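PDB 4EWG: beta-ketoacyl synthase from Burkholderia phymatum, which probably acts as a 3-oxoacyl-[acyl-carrier-protein] synthase, extending acyl chains on their carrier protein by carbon-carbon condensation. Local coordinates for residues A[61-66]-A[84-89]; A[14-19]-A[78-83]; A[180-183]-A[189-192]; A[176-181]-A[242-247]. All coordinates share one frame; numbering follows the deposited sequence.

Strand 8-16 opens the set, and contact 2 closes the first long loop when its end meets helix 76-92. Contact 1 starts within that loop, at 61-66, and closes further along the same helix, at 84-89; the two therefore cross. Contacts 3 and 4 follow later and both start from helix 170-183. Contact 3 closes a short turn onto strand 189-196, within the wider span of contact 4, which ends on strand 238-246. Strands 189-196, 238-246 and 8-16 are successive neighbours in the main mixed sheet, so contact 2 ties helix 76-92 to that sheet, contacts 3 and 4 tie helix 170-183 to it, and contact 1 adds the outer loop.

Contact 1 (A[61-66]-A[84-89])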
loop_
_atom_site.group_PDB
_atom_site.type_symbol
_atom_site.label_atom_id
_atom_site.label_comp_id
_atom_site.label_asym_id
_atom_site.label_seq_id
_atom_site.Cartn_x
_atom_site.Cartn_y
_atom_site.Cartn_z
ATOM N N ALA A 61 17.964 9.123 17.959
ATOM C CA ALA A 61 19.033 9.589 17.094
ATOM C C ALA A 61 19.452 8.426 16.221
ATOM O O ALA A 61 19.538 7.281 16.682
ATOM C CB ALA A 61 20.226 10.134 17.882
ATOM N N GLN A 62 19.668 8.735 14.943
ATOM C CA GLN A 62 20.194 7.762 13.986
ATOM C C GLN A 62 21.412 7.132 14.547
ATOM O O GLN A 62 22.229 7.824 15.131
ATOM C CB GLN A 62 20.667 8.436 12.722
ATOM C CG GLN A 62 19.581 9.084 11.951
ATOM C CD GLN A 62 20.143 10.144 11.063
ATOM O OE1 GLN A 62 19.666 11.312 11.065
ATOM N NE2 GLN A 62 21.202 9.781 10.310
ATOM N N PRO A 63 21.563 5.825 14.347
ATOM C CA PRO A 63 22.844 5.203 14.615
ATOM C C PRO A 63 23.941 5.909 13.856
ATOM O O PRO A 63 23.735 6.338 12.731
ATOM C CB PRO A 63 22.651 3.773 14.125
ATOM C CG PRO A 63 21.201 3.539 14.350
ATOM C CD PRO A 63 20.527 4.835 14.029
ATOM N N ALA A 64 25.089 6.040 14.502
ATOM C CA ALA A 64 26.238 6.756 13.948
ATOM C C ALA A 64 26.780 6.120 12.651
ATOM O O ALA A 64 27.252 6.818 11.762
ATOM C CB ALA A 64 27.341 6.823 15.010
ATOM N N ASP A 65 26.707 4.801 12.553
ATOM C CA ASP A 65 27.281 4.091 11.430
ATOM C C ASP A 65 26.342 3.986 10.201
ATOM O O ASP A 65 26.654 3.263 9.253
ATOM C CB ASP A 65 27.712 2.702 11.911
ATOM C CG ASP A 65 26.521 1.777 12.172
ATOM O OD1 ASP A 65 25.419 2.260 12.544
ATOM O OD2 ASP A 65 26.693 0.554 11.972
ATOM N N TRP A 66 25.185 4.670 10.205
ATOM C CA TRP A 66 24.346 4.717 8.998
ATOM C C TRP A 66 24.989 5.644 8.046
ATOM O O TRP A 66 25.223 6.795 8.369
ATOM C CB TRP A 66 22.926 5.184 9.290
ATOM C CG TRP A 66 22.102 4.150 9.989
ATOM C CD1 TRP A 66 22.543 2.931 10.522
ATOM C CD2 TRP A 66 20.683 4.224 10.324
ATOM N NE1 TRP A 66 21.517 2.271 11.112
ATOM C CE2 TRP A 66 20.369 2.996 11.030
ATOM C CE3 TRP A 66 19.667 5.162 10.121
ATOM C CZ2 TRP A 66 19.105 2.719 11.484
ATOM C CZ3 TRP A 66 18.384 4.856 10.594
ATOM C CH2 TRP A 66 18.120 3.658 11.257
ATOM N N ALA A 84 13.913 -0.231 13.494
ATOM C CA ALA A 84 13.116 -1.382 13.913
ATOM C C ALA A 84 13.563 -2.636 13.219
ATOM O O ALA A 84 13.721 -3.705 13.841
ATOM C CB ALA A 84 11.639 -1.140 13.619
ATOM N N SER A 85 13.756 -2.507 11.914
ATOM C CA SER A 85 14.013 -3.642 11.088
ATOM C C SER A 85 15.437 -4.130 11.336
ATOM O O SER A 85 15.679 -5.335 11.336
ATOM C CB SER A 85 13.789 -3.264 9.623
ATOM O OG SER A 85 12.467 -2.849 9.400
ATOM N N GLU A 86 16.357 -3.189 11.571
ATOM C CA GLU A 86 17.725 -3.473 11.968
ATOM C C GLU A 86 17.800 -4.265 13.273
ATOM O O GLU A 86 18.552 -5.227 13.371
ATOM C CB GLU A 86 18.514 -2.174 12.130
ATOM C CG GLU A 86 20.006 -2.335 12.451
ATOM C CD GLU A 86 20.713 -0.979 12.582
ATOM O OE1 GLU A 86 21.715 -0.720 11.899
ATOM O OE2 GLU A 86 20.242 -0.132 13.379
ATOM N N LEU A 87 17.014 -3.860 14.261
ATOM C CA LEU A 87 16.977 -4.573 15.515
ATOM C C LEU A 87 16.428 -6.011 15.284
ATOM O O LEU A 87 16.985 -6.985 15.801
ATOM C CB LEU A 87 16.136 -3.807 16.549
ATOM C CG LEU A 87 16.828 -2.538 17.065
ATOM C CD1 LEU A 87 15.867 -1.478 17.604
ATOM C CD2 LEU A 87 17.924 -2.863 18.094
ATOM N N ALA A 88 15.373 -6.123 14.482
ATOM C CA ALA A 88 14.710 -7.409 14.254
ATOM C C ALA A 88 15.612 -8.357 13.493
ATOM O O ALA A 88 15.655 -9.539 13.794
ATOM C CB ALA A 88 13.415 -7.226 13.505
ATOM N N LEU A 89 16.300 -7.838 12.489
ATOM C CA LEU A 89 17.288 -8.623 11.774
ATOM C C LEU A 89 18.420 -9.116 12.677
ATOM O O LEU A 89 18.823 -10.277 12.582
ATOM C CB LEU A 89 17.874 -7.822 10.643
ATOM C CG LEU A 89 17.007 -7.718 9.424
ATOM C CD1 LEU A 89 17.666 -6.659 8.547
ATOM C CD2 LEU A 89 16.912 -9.068 8.736
HETATM O O HOH W 1 23.367 0.671 13.653
#
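Glu86 of helix 76-92 reaches out to the indole of Trp66 in the loop that precedes helix 68-71; OE1 takes the hydrogen bond, while OE2 lies against the ring edge and Pro63. Along 84-89, Ala84 and Ser85 look toward the sheet: Ala84 packs on Ala239 and Thr241, and Ser85 OG hydrogen-bonds Thr241 OG1. Glu86 comes next and turns to the loop. Its CG lies anti to the backbone N (chi1 -176°) and the chain beyond is extended, which carries the carboxylate clear of the helix. Trp66 NE1 donates to Glu86 OE1 over 3.1 Å in a nearly straight bond (163°). OE1 lies close to the indole plane, at the ring edge, whereas the N-H comes in on the syn side of the carboxylate but well out of its plane. Pro63 CG brushes Glu86 OE2 at 3.9 Å, and Pro63 CD sits 3.5 Å above the centre of the indole, bracing one face of the ring, which also meets Phe154 edge-to-face. Water 1 donates to both Asp65 OD1 and Glu86 OE1, at 2.8 Å each. Beyond Glu86, Ala88 returns to the sheet. With the indole and the water donating to OE1, and Arg83 in a salt bridge with OE2, the carboxylate of Glu86 is probably held ionised, and the bridging water may ease its proximity to that of Asp65.

Contact 2 (A[14-19]-A[78-83]); sequences GGVTAL and SMYAVR
In the N-terminal half of this thiolase-like fold, strand 8-16 is an inner strand of the main sheet and helix 76-92 packs against it; Val16, near the end of the strand, meets Tyr80 and Arg83 on successive turns of the helix. Val16 CA lies 6.3 Å from Tyr80 CA, a close approach of strand to helix. The two methyl groups of Val16 divide the work. CG1, anti to the backbone N (chi1 151°), approaches the ring of Tyr80 obliquely, with Val16 CG1 4.4 Å from Tyr80 CD1. CG2 presses on the aliphatic root of Arg83, 3.4 Å from CG and 3.9 Å from CB, with the two side chains crossing at about a right angle. Arg83 bends just past this point (chi2 54°), so the methylenes stay on the valine while the guanidinium runs on to a salt bridge with Glu86. The polar end of Tyr80 likewise looks outside the contact: its OH is hydrogen-bonded to Arg76 NE and Glu237 OE1, while Phe60 packs edge-to-face on the ring. No hydrogen bond joins the two segments, and the contact is purely apolar. Just beyond Val16, Thr17 OG1 accepts from Leu19 N at 3.0 Å, an ST turn. Around this junction, strand 238-246 pairs with Gly14 and Val16 through Thr241 and Ala239, helix 146-154 covers Ala81 and Val82, and helices 344-358 and 23-32 receive Thr17 and Leu19.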
loop_
_atom_site.group_PDB
_atom_site.type_symbol
_atom_site.label_atom_id
_atom_site.label_comp_id
_atom_site.label_asym_id
_atom_site.label_seq_id
_atom_site.Cartn_x
_atom_site.Cartn_y
_atom_site.Cartn_z
ATOM N N GLY A 14 11.686 -6.590 16.841
ATOM C CA GLY A 14 12.300 -5.384 17.320
ATOM C C GLY A 14 11.506 -4.149 16.941
ATOM O O GLY A 14 10.655 -4.173 16.055
ATOM N N GLY A 15 11.834 -3.046 17.584
ATOM C CA GLY A 15 11.215 -1.771 17.281
ATOM C C GLY A 15 11.735 -0.612 18.110
ATOM O O GLY A 15 12.658 -0.763 18.949
ATOM N N VAL A 16 11.171 0.551 17.814
ATOM C CA VAL A 16 11.522 1.791 18.417
ATOM C C VAL A 16 10.194 2.300 19.026
ATOM O O VAL A 16 9.264 2.532 18.290
ATOM C CB VAL A 16 12.170 2.716 17.291
ATOM C CG1 VAL A 16 11.941 4.160 17.559
ATOM C CG2 VAL A 16 13.683 2.472 17.151
ATOM N N THR A 17 10.082 2.373 20.363
ATOM C CA THR A 17 8.793 2.710 21.007
ATOM C C THR A 17 8.939 3.688 22.169
ATOM O O THR A 17 10.038 3.900 22.666
ATOM C CB THR A 17 8.075 1.451 21.599
ATOM O OG1 THR A 17 8.558 1.197 22.924
ATOM C CG2 THR A 17 8.247 0.179 20.701
ATOM N N ALA A 18 7.808 4.243 22.630
ATOM C CA ALA A 18 7.826 5.237 23.717
ATOM C C ALA A 18 8.355 4.621 25.014
ATOM O O ALA A 18 8.816 5.352 25.929
ATOM C CB ALA A 18 6.454 5.838 23.924
ATOM N N LEU A 19 8.321 3.286 25.093
ATOM C CA LEU A 19 8.790 2.579 26.284
ATOM C C LEU A 19 10.167 2.002 26.102
ATOM O O LEU A 19 10.683 1.366 27.025
ATOM C CB LEU A 19 7.811 1.452 26.691
ATOM C CG LEU A 19 6.421 1.864 27.186
ATOM C CD1 LEU A 19 5.722 0.703 27.892
ATOM C CD2 LEU A 19 6.501 3.055 28.108
ATOM N N SER A 78 10.596 6.700 8.248
ATOM C CA SER A 78 11.419 5.729 7.559
ATOM C C SER A 78 12.648 5.402 8.408
ATOM O O SER A 78 13.056 4.266 8.470
ATOM C CB SER A 78 11.824 6.231 6.161
ATOM O OG SER A 78 10.725 6.109 5.264
ATOM N N MET A 79 13.198 6.393 9.113
ATOM C CA MET A 79 14.285 6.106 10.076
ATOM C C MET A 79 13.838 5.177 11.199
ATOM O O MET A 79 14.564 4.234 11.557
ATOM C CB MET A 79 14.879 7.373 10.646
ATOM C CG MET A 79 15.627 8.185 9.620
ATOM S SD MET A 79 16.667 9.451 10.342
ATOM C CE MET A 79 15.458 10.567 11.080
ATOM N N TYR A 80 12.637 5.396 11.729
ATOM C CA TYR A 80 12.085 4.468 12.743
ATOM C C TYR A 80 11.964 3.057 12.149
ATOM O O TYR A 80 12.360 2.079 12.760
ATOM C CB TYR A 80 10.711 4.893 13.196
ATOM C CG TYR A 80 10.576 6.261 13.867
ATOM C CD1 TYR A 80 11.671 7.032 14.246
ATOM C CD2 TYR A 80 9.309 6.769 14.126
ATOM C CE1 TYR A 80 11.503 8.262 14.873
ATOM C CE2 TYR A 80 9.137 7.995 14.744
ATOM C CZ TYR A 80 10.230 8.728 15.122
ATOM O OH TYR A 80 10.002 9.963 15.752
ATOM N N ALA A 81 11.422 2.992 10.936
ATOM C CA ALA A 81 11.144 1.726 10.261
ATOM C C ALA A 81 12.462 0.950 10.070
ATOM O O ALA A 81 12.531 -0.233 10.377
ATOM C CB ALA A 81 10.471 1.982 8.916
ATOM N N VAL A 82 13.493 1.646 9.574
ATOM C CA VAL A 82 14.793 1.035 9.336
ATOM C C VAL A 82 15.461 0.576 10.650
ATOM O O VAL A 82 15.963 -0.530 10.742
ATOM C CB VAL A 82 15.716 1.973 8.562
ATOM C CG1 VAL A 82 17.126 1.409 8.507
ATOM C CG2 VAL A 82 15.180 2.194 7.145
ATOM N N ARG A 83 15.342 1.381 11.690
ATOM C CA ARG A 83 15.936 1.030 12.956
ATOM C C ARG A 83 15.256 -0.207 13.554
ATOM O O ARG A 83 15.920 -1.107 14.053
ATOM C CB ARG A 83 15.858 2.219 13.912
ATOM C CG ARG A 83 16.431 1.945 15.288
ATOM C CD ARG A 83 17.844 1.424 15.204
ATOM N NE ARG A 83 18.423 1.289 16.528
ATOM C CZ ARG A 83 19.476 0.541 16.816
ATOM N NH1 ARG A 83 20.062 -0.171 15.865
ATOM N NH2 ARG A 83 19.945 0.486 18.066
#

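Contact 3 (A[180-183]-A[189-192])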
loop_
_atom_site.group_PDB
_atom_site.type_symbol
_atom_site.label_atom_id
_atom_site.label_comp_id
_atom_site.label_asym_id
_atom_site.label_seq_id
_atom_site.Cartn_x
_atom_site.Cartn_y
_atom_site.Cartn_z
ATOM N N GLU A 180 1.170 -14.588 4.206
ATOM C CA GLU A 180 0.585 -15.321 3.108
ATOM C C GLU A 180 1.596 -15.473 1.957
ATOM O O GLU A 180 1.601 -16.471 1.267
ATOM C CB GLU A 180 -0.689 -14.633 2.644
ATOM C CG GLU A 180 -1.829 -14.778 3.649
ATOM C CD GLU A 180 -3.048 -13.954 3.311
ATOM O OE1 GLU A 180 -2.919 -12.970 2.545
ATOM O OE2 GLU A 180 -4.139 -14.235 3.885
ATOM N N ASN A 181 2.438 -14.460 1.749
ATOM C CA ASN A 181 3.487 -14.566 0.734
ATOM C C ASN A 181 4.447 -15.731 1.019
ATOM O O ASN A 181 4.801 -16.488 0.104
ATOM C CB ASN A 181 4.248 -13.236 0.593
ATOM C CG ASN A 181 3.559 -12.266 -0.347
ATOM O OD1 ASN A 181 3.657 -12.399 -1.555
ATOM N ND2 ASN A 181 2.887 -11.274 0.205
ATOM N N ILE A 182 4.833 -15.908 2.283
ATOM C CA ILE A 182 5.741 -17.036 2.652
ATOM C C ILE A 182 4.999 -18.355 2.583
ATOM O O ILE A 182 5.482 -19.311 1.997
ATOM C CB ILE A 182 6.348 -16.854 4.055
ATOM C CG1 ILE A 182 7.144 -15.538 4.104
ATOM C CG2 ILE A 182 7.215 -18.061 4.442
ATOM C CD1 ILE A 182 7.800 -15.232 5.438
ATOM N N ALA A 183 3.804 -18.400 3.140
ATOM C CA ALA A 183 2.979 -19.614 3.097
ATOM C C ALA A 183 2.806 -20.128 1.677
ATOM O O ALA A 183 2.821 -21.354 1.422
ATOM C CB ALA A 183 1.605 -19.350 3.711
ATOM N N LEU A 189 11.693 -15.355 3.202
ATOM C CA LEU A 189 11.717 -14.473 4.349
ATOM C C LEU A 189 11.032 -13.182 4.008
ATOM O O LEU A 189 10.970 -12.805 2.859
ATOM C CB LEU A 189 13.173 -14.163 4.732
ATOM C CG LEU A 189 13.922 -15.357 5.325
ATOM C CD1 LEU A 189 15.202 -15.690 4.505
ATOM C CD2 LEU A 189 14.182 -15.133 6.819
ATOM N N MET A 190 10.529 -12.497 5.026
ATOM C CA MET A 190 9.927 -11.168 4.875
ATOM C C MET A 190 10.204 -10.365 6.128
ATOM O O MET A 190 10.086 -10.887 7.259
ATOM C CB MET A 190 8.396 -11.239 4.684
ATOM C CG MET A 190 7.903 -11.835 3.368
ATOM S SD MET A 190 8.304 -10.857 1.902
ATOM C CE MET A 190 7.005 -9.592 1.874
ATOM N N LEU A 191 10.599 -9.109 5.936
ATOM C CA LEU A 191 10.472 -8.099 6.984
ATOM C C LEU A 191 9.039 -7.554 6.898
ATOM O O LEU A 191 8.584 -7.173 5.825
ATOM C CB LEU A 191 11.462 -6.968 6.774
ATOM C CG LEU A 191 12.946 -7.418 6.816
ATOM C CD1 LEU A 191 13.809 -6.220 6.556
ATOM C CD2 LEU A 191 13.316 -8.121 8.139
ATOM N N ALA A 192 8.322 -7.563 8.010
ATOM C CA ALA A 192 6.972 -7.029 8.032
ATOM C C ALA A 192 6.815 -6.116 9.229
ATOM O O ALA A 192 7.162 -6.477 10.341
ATOM C CB ALA A 192 5.943 -8.149 8.069
#
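Ile182 carries CG1 anti to its carbonyl carbon and CD1 fully extended beyond it (chi2 -180°), while Met190 bends at both chi2 (-66°) and chi3; the straight chain thus reaches the sheet and meets the folded one at its base. The pair joins the last turn of helix 170-183 to the start of strand 189-196, the returning half of a beta-alpha-beta crossover from strand 161-163 in this thiolase-like fold. The two side chains run alongside each other with opposed directions, touching at Ile182 CG1 and Met190 CG, 3.9 Å apart. Met190 also packs on Ala108 and Val162, and Ile182 on Leu244, so the contact is buried among neighbouring strands. On the helix, Glu180 turns from the strand to form a salt bridge with Arg160 of the second subunit. Leu189 points from the helix to the other side of the strand, where its side chain lies about 4 Å from that of His249, a calcium ligand in a structure of this protein, though no calcium is bound to this chain. The tip of Ile182 rests on backbone as well: CD1 is 3.9 Å from Met190 N and 4.1 Å from Leu189 C.

Contact 4 (A[176-181]-A[242-247])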
loop_
_atom_site.group_PDB
_atom_site.type_symbol
_atom_site.label_atom_id
_atom_site.label_comp_id
_atom_site.label_asym_id
_atom_site.label_seq_id
_atom_site.Cartn_x
_atom_site.Cartn_y
_atom_site.Cartn_z
ATOM N N GLY A 176 0.218 -9.895 8.059
ATOM C CA GLY A 176 -0.683 -10.851 7.429
ATOM C C GLY A 176 -0.332 -11.165 5.994
ATOM O O GLY A 176 -0.287 -12.321 5.581
ATOM N N TYR A 177 -0.129 -10.134 5.202
ATOM C CA TYR A 177 0.156 -10.342 3.806
ATOM C C TYR A 177 1.584 -10.907 3.603
ATOM O O TYR A 177 1.796 -11.730 2.738
ATOM C CB TYR A 177 -0.052 -9.034 2.987
ATOM C CG TYR A 177 -1.508 -8.518 2.891
ATOM C CD1 TYR A 177 -2.592 -9.390 2.909
ATOM C CD2 TYR A 177 -1.770 -7.165 2.746
ATOM C CE1 TYR A 177 -3.888 -8.927 2.789
ATOM C CE2 TYR A 177 -3.053 -6.683 2.636
ATOM C CZ TYR A 177 -4.119 -7.559 2.644
ATOM O OH TYR A 177 -5.418 -7.071 2.548
ATOM N N ALA A 178 2.531 -10.511 4.441
ATOM C CA ALA A 178 3.890 -11.141 4.407
ATOM C C ALA A 178 3.756 -12.638 4.722
ATOM O O ALA A 178 4.339 -13.501 4.059
ATOM C CB ALA A 178 4.859 -10.448 5.371
ATOM N N TYR A 179 2.941 -12.929 5.709
ATOM C CA TYR A 179 2.655 -14.323 6.092
ATOM C C TYR A 179 2.110 -15.149 4.925
ATOM O O TYR A 179 2.521 -16.283 4.684
ATOM C CB TYR A 179 1.675 -14.317 7.281
ATOM C CG TYR A 179 0.866 -15.552 7.486
ATOM C CD1 TYR A 179 1.465 -16.759 7.827
ATOM C CD2 TYR A 179 -0.509 -15.518 7.373
ATOM C CE1 TYR A 179 0.705 -17.908 8.038
ATOM C CE2 TYR A 179 -1.290 -16.663 7.580
ATOM C CZ TYR A 179 -0.676 -17.850 7.906
ATOM O OH TYR A 179 -1.460 -18.974 8.128
ATOM N N GLU A 180 1.170 -14.588 4.206
ATOM C CA GLU A 180 0.585 -15.321 3.108
ATOM C C GLU A 180 1.596 -15.473 1.957
ATOM O O GLU A 180 1.601 -16.471 1.267
ATOM C CB GLU A 180 -0.689 -14.633 2.644
ATOM C CG GLU A 180 -1.829 -14.778 3.649
ATOM C CD GLU A 180 -3.048 -13.954 3.311
ATOM O OE1 GLU A 180 -2.919 -12.970 2.545
ATOM O OE2 GLU A 180 -4.139 -14.235 3.885
ATOM N N ASN A 181 2.438 -14.460 1.749
ATOM C CA ASN A 181 3.487 -14.566 0.734
ATOM C C ASN A 181 4.447 -15.731 1.019
ATOM O O ASN A 181 4.801 -16.488 0.104
ATOM C CB ASN A 181 4.248 -13.236 0.593
ATOM C CG ASN A 181 3.559 -12.266 -0.347
ATOM O OD1 ASN A 181 3.657 -12.399 -1.555
ATOM N ND2 ASN A 181 2.887 -11.274 0.205
ATOM N N LEU A 242 8.701 -7.407 12.472
ATOM C CA LEU A 242 8.909 -8.840 12.689
ATOM C C LEU A 242 9.614 -9.456 11.476
ATOM O O LEU A 242 9.356 -9.075 10.307
ATOM C CB LEU A 242 7.604 -9.564 12.922
ATOM C CG LEU A 242 6.664 -9.056 13.996
ATOM C CD1 LEU A 242 5.357 -9.865 13.929
ATOM C CD2 LEU A 242 7.337 -9.218 15.339
ATOM N N VAL A 243 10.538 -10.380 11.757
ATOM C CA VAL A 243 11.143 -11.205 10.715
ATOM C C VAL A 243 10.289 -12.497 10.622
ATOM O O VAL A 243 10.228 -13.287 11.552
ATOM C CB VAL A 243 12.609 -11.557 11.015
ATOM C CG1 VAL A 243 13.126 -12.502 9.957
ATOM C CG2 VAL A 243 13.485 -10.301 11.113
ATOM N N LEU A 244 9.623 -12.674 9.514
ATOM C CA LEU A 244 8.851 -13.879 9.263
ATOM C C LEU A 244 9.716 -14.763 8.411
ATOM O O LEU A 244 10.482 -14.271 7.561
ATOM C CB LEU A 244 7.548 -13.572 8.493
ATOM C CG LEU A 244 6.307 -13.055 9.231
ATOM C CD1 LEU A 244 6.654 -11.808 10.034
ATOM C CD2 LEU A 244 5.197 -12.745 8.213
ATOM N N GLU A 245 9.588 -16.070 8.610
ATOM C CA GLU A 245 10.504 -16.987 7.958
ATOM C C GLU A 245 9.831 -18.328 7.742
ATOM O O GLU A 245 9.130 -18.823 8.626
ATOM C CB GLU A 245 11.727 -17.133 8.825
ATOM C CG GLU A 245 12.805 -18.033 8.257
ATOM C CD GLU A 245 14.130 -17.918 9.007
ATOM O OE1 GLU A 245 14.229 -17.126 9.982
ATOM O OE2 GLU A 245 15.082 -18.630 8.613
ATOM N N GLU A 246 10.038 -18.906 6.559
ATOM C CA GLU A 246 9.495 -20.223 6.282
ATOM C C GLU A 246 10.078 -21.215 7.316
ATOM O O GLU A 246 11.237 -21.130 7.683
ATOM C CB GLU A 246 9.812 -20.652 4.851
ATOM C CG GLU A 246 9.180 -21.960 4.428
ATOM C CD GLU A 246 9.985 -23.185 4.799
ATOM O OE1 GLU A 246 11.224 -23.121 4.768
ATOM O OE2 GLU A 246 9.373 -24.223 5.142
ATOM N N TYR A 247 9.249 -22.147 7.746
ATOM C CA TYR A 247 9.540 -22.982 8.898
ATOM C C TYR A 247 10.774 -23.881 8.726
ATOM O O TYR A 247 11.634 -23.904 9.596
ATOM C CB TYR A 247 8.293 -23.801 9.239
ATOM C CG TYR A 247 8.436 -24.776 10.402
ATOM C CD1 TYR A 247 8.779 -24.342 11.678
ATOM C CD2 TYR A 247 8.216 -26.156 10.204
ATOM C CE1 TYR A 247 8.894 -25.241 12.726
ATOM C CE2 TYR A 247 8.333 -27.067 11.250
ATOM C CZ TYR A 247 8.672 -26.610 12.501
ATOM O OH TYR A 247 8.771 -27.538 13.510
#
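Apolar packing joins the two segments, and nearly all of it comes from one branch of Leu244. CD2 of Leu244 points at helix 170-183 and lies 3.7 Å from Ala178 CB and 4.0 Å from Tyr179 CB. It also comes within 3.4 Å of Tyr179 N, so the methyl rests on the helix backbone as much as on side chains. Tyr179 itself has CG anti to the backbone N (chi1 157°), which swings its ring away from Leu244.

No hydrogen bond crosses between the two segments; within the helix, Tyr177 O accepts twice: from Asn181 N at 3.0 Å in the regular helical pattern, and from Asn181 ND2 at 2.8 Å. The two donors come from opposite faces of the carbonyl plane, the side-chain amide from well above it, while Asn181 OD1 takes a hydrogen bond from Arg160.

Charged groups gather where strand 238-246 ends. Glu245 OE2 forms a hydrogen bond with His249 ND1, and Glu246, at an N-cap position, holds the backbone N of Glu248 and of His249. On the side of the helix away from the strand, Tyr177 OH hydrogen-bonds Ile161 O of the second subunit, beside Glu180. The chemistry is thus layered: an apolar junction, with no hydrogen bond across it, packs the helix on the sheet, while Tyr177 and Glu180 serve the subunit interface and Glu246 caps the start of the helix carrying His249.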